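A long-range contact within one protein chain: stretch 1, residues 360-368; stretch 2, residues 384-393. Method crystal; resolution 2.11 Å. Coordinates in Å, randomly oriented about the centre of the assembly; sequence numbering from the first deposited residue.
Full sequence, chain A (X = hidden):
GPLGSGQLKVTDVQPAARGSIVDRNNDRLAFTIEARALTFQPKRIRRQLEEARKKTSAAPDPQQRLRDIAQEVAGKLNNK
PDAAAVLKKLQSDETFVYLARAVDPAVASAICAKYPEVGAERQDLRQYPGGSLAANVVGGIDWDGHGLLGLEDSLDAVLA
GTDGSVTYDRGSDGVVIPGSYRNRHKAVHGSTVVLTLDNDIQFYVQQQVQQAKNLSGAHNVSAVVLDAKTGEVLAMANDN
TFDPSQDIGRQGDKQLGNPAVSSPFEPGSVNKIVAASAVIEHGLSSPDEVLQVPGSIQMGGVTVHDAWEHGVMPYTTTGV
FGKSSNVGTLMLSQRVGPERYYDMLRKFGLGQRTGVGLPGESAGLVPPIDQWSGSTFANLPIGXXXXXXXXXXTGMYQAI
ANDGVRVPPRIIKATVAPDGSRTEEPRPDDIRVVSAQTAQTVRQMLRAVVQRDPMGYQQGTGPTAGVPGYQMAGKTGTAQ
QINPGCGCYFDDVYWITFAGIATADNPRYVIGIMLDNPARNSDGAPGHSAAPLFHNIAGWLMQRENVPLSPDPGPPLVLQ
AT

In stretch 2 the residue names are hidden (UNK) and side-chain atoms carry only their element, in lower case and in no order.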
# COMPACT_ATOMS: atom_id res chain seq x y z
N GLY A 360 -13.00 -9.19 2.38
CA GLY A 360 -13.40 -7.80 2.50
C GLY A 360 -12.62 -6.81 1.67
O GLY A 360 -12.67 -5.61 1.95
N GLU A 361 -11.90 -7.27 0.64
CA GLU A 361 -11.12 -6.35 -0.19
C GLU A 361 -12.05 -5.45 -1.00
O GLU A 361 -12.96 -5.94 -1.67
CB GLU A 361 -10.19 -7.11 -1.14
CG GLU A 361 -9.33 -6.10 -1.96
CD GLU A 361 -8.49 -6.72 -3.07
OE1 GLU A 361 -8.72 -7.89 -3.45
OE2 GLU A 361 -7.59 -6.01 -3.58
N SER A 362 -11.83 -4.14 -0.94
CA SER A 362 -12.58 -3.22 -1.77
C SER A 362 -11.93 -3.09 -3.15
O SER A 362 -10.72 -3.26 -3.30
CB SER A 362 -12.68 -1.84 -1.11
OG SER A 362 -13.17 -0.87 -2.02
N ALA A 363 -12.75 -2.82 -4.15
CA ALA A 363 -12.26 -2.58 -5.50
C ALA A 363 -11.85 -1.14 -5.73
O ALA A 363 -11.25 -0.84 -6.78
CB ALA A 363 -13.33 -2.95 -6.54
N GLY A 364 -12.17 -0.24 -4.81
CA GLY A 364 -11.96 1.16 -5.06
C GLY A 364 -12.98 1.64 -6.08
O GLY A 364 -13.96 0.97 -6.38
N LEU A 365 -12.72 2.82 -6.64
CA LEU A 365 -13.65 3.41 -7.59
C LEU A 365 -12.90 4.29 -8.58
O LEU A 365 -12.17 5.19 -8.17
CB LEU A 365 -14.71 4.24 -6.88
CG LEU A 365 -15.97 4.39 -7.74
CD1 LEU A 365 -16.42 3.01 -8.24
CD2 LEU A 365 -17.08 5.08 -6.95
N VAL A 366 -13.10 4.01 -9.87
CA VAL A 366 -12.54 4.81 -10.95
C VAL A 366 -13.65 5.06 -11.97
O VAL A 366 -14.11 4.11 -12.62
CB VAL A 366 -11.35 4.11 -11.64
CG1 VAL A 366 -10.84 4.98 -12.79
CG2 VAL A 366 -10.24 3.77 -10.65
N PRO A 367 -14.08 6.30 -12.19
CA PRO A 367 -15.13 6.56 -13.21
C PRO A 367 -14.67 6.16 -14.60
O PRO A 367 -13.63 6.63 -15.09
CB PRO A 367 -15.34 8.08 -13.10
CG PRO A 367 -14.10 8.61 -12.48
CD PRO A 367 -13.57 7.53 -11.57
N PRO A 368 -15.41 5.27 -15.26
CA PRO A 368 -15.06 4.90 -16.64
C PRO A 368 -15.14 6.11 -17.57
O PRO A 368 -15.87 7.07 -17.31
CB PRO A 368 -16.10 3.83 -17.00
CG PRO A 368 -17.24 4.07 -16.08
CD PRO A 368 -16.63 4.59 -14.79
N UNK A 384 -7.77 13.26 -7.61
CA UNK A 384 -9.08 13.66 -7.11
C UNK A 384 -10.14 13.03 -7.98
O UNK A 384 -9.99 12.96 -9.20
c UNK A 384 -10.74 17.20 -6.65
o UNK A 384 -9.81 18.01 -6.52
n UNK A 384 -11.97 17.57 -7.00
c UNK A 384 -10.51 15.69 -6.44
c UNK A 384 -9.24 15.19 -7.11
N UNK A 385 -11.23 12.56 -7.37
CA UNK A 385 -12.32 11.98 -8.14
C UNK A 385 -12.25 10.48 -8.33
O UNK A 385 -13.02 9.94 -9.14
N UNK A 386 -11.37 9.80 -7.61
CA UNK A 386 -11.28 8.35 -7.65
C UNK A 386 -10.85 7.92 -6.26
O UNK A 386 -10.41 8.74 -5.44
c UNK A 386 -8.80 7.93 -8.45
c UNK A 386 -8.34 9.39 -8.29
c UNK A 386 -10.30 7.85 -8.72
c UNK A 386 -8.02 7.27 -9.58
N UNK A 387 -10.97 6.62 -5.99
CA UNK A 387 -10.53 6.10 -4.71
C UNK A 387 -9.82 4.79 -4.92
O UNK A 387 -10.08 4.07 -5.89
o UNK A 387 -12.54 4.87 -4.17
c UNK A 387 -11.72 5.93 -3.74
N UNK A 388 -8.91 4.47 -3.99
CA UNK A 388 -8.15 3.23 -4.06
C UNK A 388 -7.83 2.80 -2.64
O UNK A 388 -7.80 3.62 -1.72
s UNK A 388 -4.37 4.77 -5.13
c UNK A 388 -6.83 3.41 -4.83
c UNK A 388 -5.11 5.59 -6.55
c UNK A 388 -5.85 4.39 -4.14
N UNK A 389 -7.54 1.52 -2.48
CA UNK A 389 -7.03 1.00 -1.23
C UNK A 389 -5.53 1.23 -1.11
O UNK A 389 -4.83 1.50 -2.09
c UNK A 389 -8.85 -0.73 -1.30
c UNK A 389 -7.35 -0.49 -1.10
o UNK A 389 -6.63 -1.20 -2.10
N UNK A 390 -5.04 1.12 0.12
CA UNK A 390 -3.60 1.14 0.36
C UNK A 390 -2.89 0.06 -0.45
O UNK A 390 -1.80 0.29 -0.98
c UNK A 390 -3.32 0.95 1.86
c UNK A 390 -1.64 1.11 3.78
c UNK A 390 -1.85 1.18 2.24
c UNK A 390 -1.39 2.52 1.72
N UNK A 391 -3.49 -1.14 -0.54
CA UNK A 391 -2.85 -2.21 -1.28
C UNK A 391 -2.76 -1.89 -2.77
O UNK A 391 -1.73 -2.13 -3.41
c UNK A 391 -3.60 -3.54 -1.07
c UNK A 391 -3.01 -4.74 -1.80
c UNK A 391 -3.91 -5.97 -1.62
c UNK A 391 -1.57 -5.04 -1.33
N UNK A 392 -3.86 -1.37 -3.35
CA UNK A 392 -3.83 -0.92 -4.74
C UNK A 392 -2.77 0.15 -4.96
O UNK A 392 -2.03 0.12 -5.94
n UNK A 392 -8.38 -1.49 -6.54
c UNK A 392 -5.21 -0.37 -5.13
o UNK A 392 -7.96 0.21 -5.12
c UNK A 392 -6.27 -1.44 -5.35
c UNK A 392 -7.61 -0.83 -5.67
N UNK A 393 -2.74 1.16 -4.08
CA UNK A 393 -1.74 2.22 -4.19
C UNK A 393 -0.34 1.64 -4.20
O UNK A 393 0.47 1.94 -5.09
c UNK A 393 -0.97 4.40 -3.05
c UNK A 393 0.31 4.71 -0.59
s UNK A 393 -1.08 5.36 -1.51
c UNK A 393 -1.91 3.21 -3.03
O HOH W 1 -7.79 -3.47 -3.12

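Position 384 has three carbons in a row, the third carrying one oxygen and one nitrogen. This is a primary amide on a two-carbon arm, and it is out of reach of stretch 1. The residue is Gln-384.

Position 385 has no side-chain atoms. Its backbone O lies 3.5 Å from Pro-367 CD. A CB at these backbone angles would jam against the preceding carbonyl O. The residue is Gly-385.

Position 386 has four carbons, forked at the second. Its CB lies 3.3 Å from Leu-365 O and 4.3 Å from Pro-367 CD. One fork carbon is 4.3 Å from Val-366 CG2. The residue is Leu-386, and that carbon is CD1.

Position 387 has one carbon, then one oxygen. The oxygen is 3.5 Å from Leu-365 CB. Its backbone pairs with Leu-365 in both directions. The residue is Ser-387.

Position 388 has two carbons, a sulfur and a last carbon, unbranched. CA-to-CB points away from stretch 1, though its CA is 4.4 Å from Gly-364 CA. The thioether identifies Met-388.

Position 389 has one carbon carrying an oxygen and a carbon. The carbon branch lies 3.7 Å from Ser-362 O. The residue is Thr-389. A water accepts from its OG1 at 2.7 Å and donates to Glu-361 OE2 at 2.6 Å and Ser-362 O at 2.9 Å.

Position 390 has four carbons, forked at the second, and is out of reach of stretch 1. It lies in the helix and is Leu-390.

Position 391 has the same forked set of four carbons. One fork carbon is 4.2 Å from Glu-361 OE2. The residue is Leu-391.

Position 392 has three carbons, the third carrying one oxygen and one nitrogen. The nitrogen donates to Ala-363 O at 3.0 Å. The residue is Gln-392. Its OE1 accepts from Thr-389 N at 3.0 Å, and its N donates to Thr-389 OG1 at 3.0 Å, capping the helix.

Position 393 has two carbons, a sulfur and a last carbon, unbranched and out of reach. The residue is Met-393.

The contact centres on a single antiparallel bridge. Leu-365 N donates to Ser-387 O at 3.0 Å, and Ser-387 N donates to Leu-365 O at 2.9 Å. Gly-364 permits the close approach: a CB there would clash with Ser-387 O and Gln-392 OE1. Beyond the bridge, the amide of Gln-392 ties Ala-363 to the helix start, and the water links Thr-389 to Glu-361 and Ser-362. Leu-386 adds apolar packing against Val-366 and Pro-367.

Stretch 2, residues 384-393: QGLSMTLLQM
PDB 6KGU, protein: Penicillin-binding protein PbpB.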